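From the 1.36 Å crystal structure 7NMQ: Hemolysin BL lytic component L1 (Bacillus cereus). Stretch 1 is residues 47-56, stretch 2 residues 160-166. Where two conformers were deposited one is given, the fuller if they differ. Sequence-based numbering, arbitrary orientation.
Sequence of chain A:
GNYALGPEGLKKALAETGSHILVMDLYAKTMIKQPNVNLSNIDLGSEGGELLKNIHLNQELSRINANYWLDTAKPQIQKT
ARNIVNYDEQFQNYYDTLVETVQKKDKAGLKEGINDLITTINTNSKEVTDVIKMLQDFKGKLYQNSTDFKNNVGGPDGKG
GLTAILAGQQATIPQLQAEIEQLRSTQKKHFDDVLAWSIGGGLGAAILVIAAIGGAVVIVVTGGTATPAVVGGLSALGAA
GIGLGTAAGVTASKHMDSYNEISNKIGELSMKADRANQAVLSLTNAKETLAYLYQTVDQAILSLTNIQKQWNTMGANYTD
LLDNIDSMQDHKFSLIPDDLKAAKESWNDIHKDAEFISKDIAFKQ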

# COMPACT_ATOMS: atom_id res chain seq x y z
N GLU A 47 8.01 -25.78 -28.71
CA GLU A 47 7.52 -24.37 -28.55
C GLU A 47 7.05 -24.22 -27.10
O GLU A 47 7.51 -23.32 -26.37
CB GLU A 47 6.37 -24.03 -29.49
CG GLU A 47 5.79 -22.65 -29.25
CD GLU A 47 6.73 -21.48 -29.45
OE1 GLU A 47 7.74 -21.65 -30.18
OE2 GLU A 47 6.41 -20.37 -28.92
N GLY A 48 6.24 -25.17 -26.65
CA GLY A 48 5.71 -25.16 -25.29
C GLY A 48 6.80 -25.35 -24.25
O GLY A 48 6.75 -24.73 -23.19
N GLY A 49 7.79 -26.18 -24.52
CA GLY A 49 8.91 -26.39 -23.60
C GLY A 49 9.70 -25.12 -23.40
O GLY A 49 10.09 -24.83 -22.28
N GLU A 50 9.89 -24.36 -24.47
CA GLU A 50 10.62 -23.07 -24.37
C GLU A 50 9.78 -22.10 -23.54
O GLU A 50 10.34 -21.38 -22.69
CB GLU A 50 10.94 -22.55 -25.76
CG GLU A 50 12.09 -23.25 -26.43
CD GLU A 50 13.41 -23.13 -25.68
OE1 GLU A 50 13.75 -22.03 -25.24
OE2 GLU A 50 14.08 -24.18 -25.51
N LEU A 51 8.49 -22.04 -23.81
CA LEU A 51 7.60 -21.12 -23.06
C LEU A 51 7.61 -21.50 -21.59
O LEU A 51 7.70 -20.60 -20.74
CB LEU A 51 6.18 -21.20 -23.61
CG LEU A 51 6.00 -20.53 -24.97
CD1 LEU A 51 4.68 -20.89 -25.56
CD2 LEU A 51 6.13 -19.03 -24.87
N LEU A 52 7.57 -22.79 -21.28
CA LEU A 52 7.59 -23.25 -19.87
C LEU A 52 8.92 -22.84 -19.22
O LEU A 52 8.90 -22.40 -18.07
CB LEU A 52 7.36 -24.77 -19.84
CG LEU A 52 7.39 -25.39 -18.46
CD1 LEU A 52 6.30 -24.83 -17.57
CD2 LEU A 52 7.24 -26.89 -18.60
N LYS A 53 10.06 -23.05 -19.89
CA LYS A 53 11.38 -22.63 -19.35
C LYS A 53 11.35 -21.13 -19.03
O LYS A 53 11.81 -20.72 -17.95
CB LYS A 53 12.52 -22.96 -20.32
CG LYS A 53 13.78 -22.12 -20.10
CD LYS A 53 14.92 -22.42 -21.05
CE LYS A 53 16.07 -21.47 -20.86
NZ LYS A 53 16.92 -21.34 -22.07
N ASN A 54 10.80 -20.34 -19.94
CA ASN A 54 10.74 -18.87 -19.77
C ASN A 54 9.78 -18.50 -18.65
O ASN A 54 10.10 -17.59 -17.89
CB ASN A 54 10.36 -18.21 -21.08
CG ASN A 54 11.54 -18.29 -22.01
OD1 ASN A 54 12.68 -18.25 -21.59
ND2 ASN A 54 11.27 -18.25 -23.27
N ILE A 55 8.65 -19.18 -18.55
CA ILE A 55 7.69 -18.94 -17.44
C ILE A 55 8.38 -19.19 -16.12
O ILE A 55 8.21 -18.41 -15.18
CB ILE A 55 6.44 -19.79 -17.64
CG1 ILE A 55 5.65 -19.16 -18.78
CG2 ILE A 55 5.67 -19.89 -16.33
CD1 ILE A 55 4.54 -19.98 -19.32
N HIS A 56 9.12 -20.27 -15.99
CA HIS A 56 9.80 -20.54 -14.71
C HIS A 56 10.79 -19.44 -14.39
O HIS A 56 10.87 -19.04 -13.21
CB HIS A 56 10.53 -21.87 -14.77
CG HIS A 56 9.58 -23.02 -14.71
ND1 HIS A 56 9.94 -24.26 -15.14
CD2 HIS A 56 8.31 -23.12 -14.23
CE1 HIS A 56 8.91 -25.09 -14.96
NE2 HIS A 56 7.89 -24.42 -14.40
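Stretch 2, residues 160-166: GGLTAIL

The packing of residues 160-166 on residues 47-56 is a small, largely apolar helix-helix contact, in which a few aliphatic side chains close over a glycine and no hydrogen bond crosses between the partners. It illustrates a general principle: a glycine on one helix can leave room for a side chain of the other to rest against its backbone.

Stretch 1 is helical throughout, its i to i+4 ladder running from Leu51 N to Glu47 O (3.0 Å) up to His56 N to Leu52 O (3.0 Å). Stretch 2 enters from an extended Gly160, passes through Gly161 with a positive phi of 67°, a value that glycine tolerates best, and is helical through the residues that follow. Its first turn is loosely bonded, with weak hydrogen bonds such as Ile165 N to Gly161 O at 3.5 Å, before Leu166 N reaches Leu162 O at 3.0 Å. The two helices run in roughly opposing directions, with a signed crossing angle of -138° and axes 9.6 Å apart at closest approach.

The backbones come nearest at Gly48 and Leu162, whose CA atoms are 6.0 Å apart. Ile165 exploits the bare surface there: its CD1 lies 3.5 Å from Gly48 CA, and a CB ideally placed on that glycine would stand only 3.3 Å from the same methyl. One turn on, Leu51 points toward stretch 2 and its CD1 nestles against the backbone at Gly161 and Leu162, 3.6 Å from Leu162 N and 3.7 Å from Gly161 C, while also meeting Ile165 CD1 at 3.9 Å. Leu162, which gives up the most surface of any residue here, extends further along stretch 1, where its CD2 packs 3.5 Å from Ile55 CD1. Gly48, Leu51 and Ile55 thus form a stripe spaced three and four residues apart, the periodicity expected of one helical face, answered by Leu162 and Ile165.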

# COMPACT_ATOMS: atom_id res chain seq x y z
N GLY A 160 -2.21 -16.45 -27.75
CA GLY A 160 -0.99 -17.24 -27.93
C GLY A 160 -0.46 -17.75 -26.62
O GLY A 160 -1.23 -18.05 -25.68
N GLY A 161 0.85 -17.91 -26.58
CA GLY A 161 1.57 -18.35 -25.39
C GLY A 161 1.24 -19.77 -25.00
O GLY A 161 0.65 -20.55 -25.79
N LEU A 162 1.60 -20.12 -23.78
CA LEU A 162 1.45 -21.49 -23.30
C LEU A 162 -0.02 -21.81 -23.15
O LEU A 162 -0.42 -22.97 -23.39
CB LEU A 162 2.22 -21.64 -22.01
CG LEU A 162 2.19 -23.02 -21.42
CD1 LEU A 162 2.80 -24.03 -22.38
CD2 LEU A 162 2.88 -23.00 -20.08
N THR A 163 -0.87 -20.85 -22.79
CA THR A 163 -2.29 -21.16 -22.63
C THR A 163 -2.85 -21.64 -23.96
O THR A 163 -3.70 -22.55 -23.97
CB THR A 163 -3.10 -19.98 -22.08
OG1 THR A 163 -2.50 -19.57 -20.86
CG2 THR A 163 -4.54 -20.38 -21.86
N ALA A 164 -2.46 -21.06 -25.09
CA ALA A 164 -3.04 -21.50 -26.38
C ALA A 164 -2.59 -22.94 -26.69
O ALA A 164 -3.36 -23.69 -27.29
CB ALA A 164 -2.58 -20.57 -27.47
N ILE A 165 -1.40 -23.34 -26.26
CA ILE A 165 -0.97 -24.74 -26.46
C ILE A 165 -1.87 -25.63 -25.61
O ILE A 165 -2.41 -26.64 -26.11
CB ILE A 165 0.51 -24.92 -26.14
CG1 ILE A 165 1.35 -24.14 -27.13
CG2 ILE A 165 0.90 -26.38 -26.09
CD1 ILE A 165 2.78 -24.07 -26.77
N LEU A 166 -2.08 -25.29 -24.37
CA LEU A 166 -2.93 -26.11 -23.52
C LEU A 166 -4.38 -26.10 -24.04
O LEU A 166 -5.03 -27.18 -24.03
CB LEU A 166 -2.84 -25.61 -22.09
CG LEU A 166 -1.47 -25.70 -21.44
CD1 LEU A 166 -1.49 -25.07 -20.06
CD2 LEU A 166 -0.99 -27.14 -21.36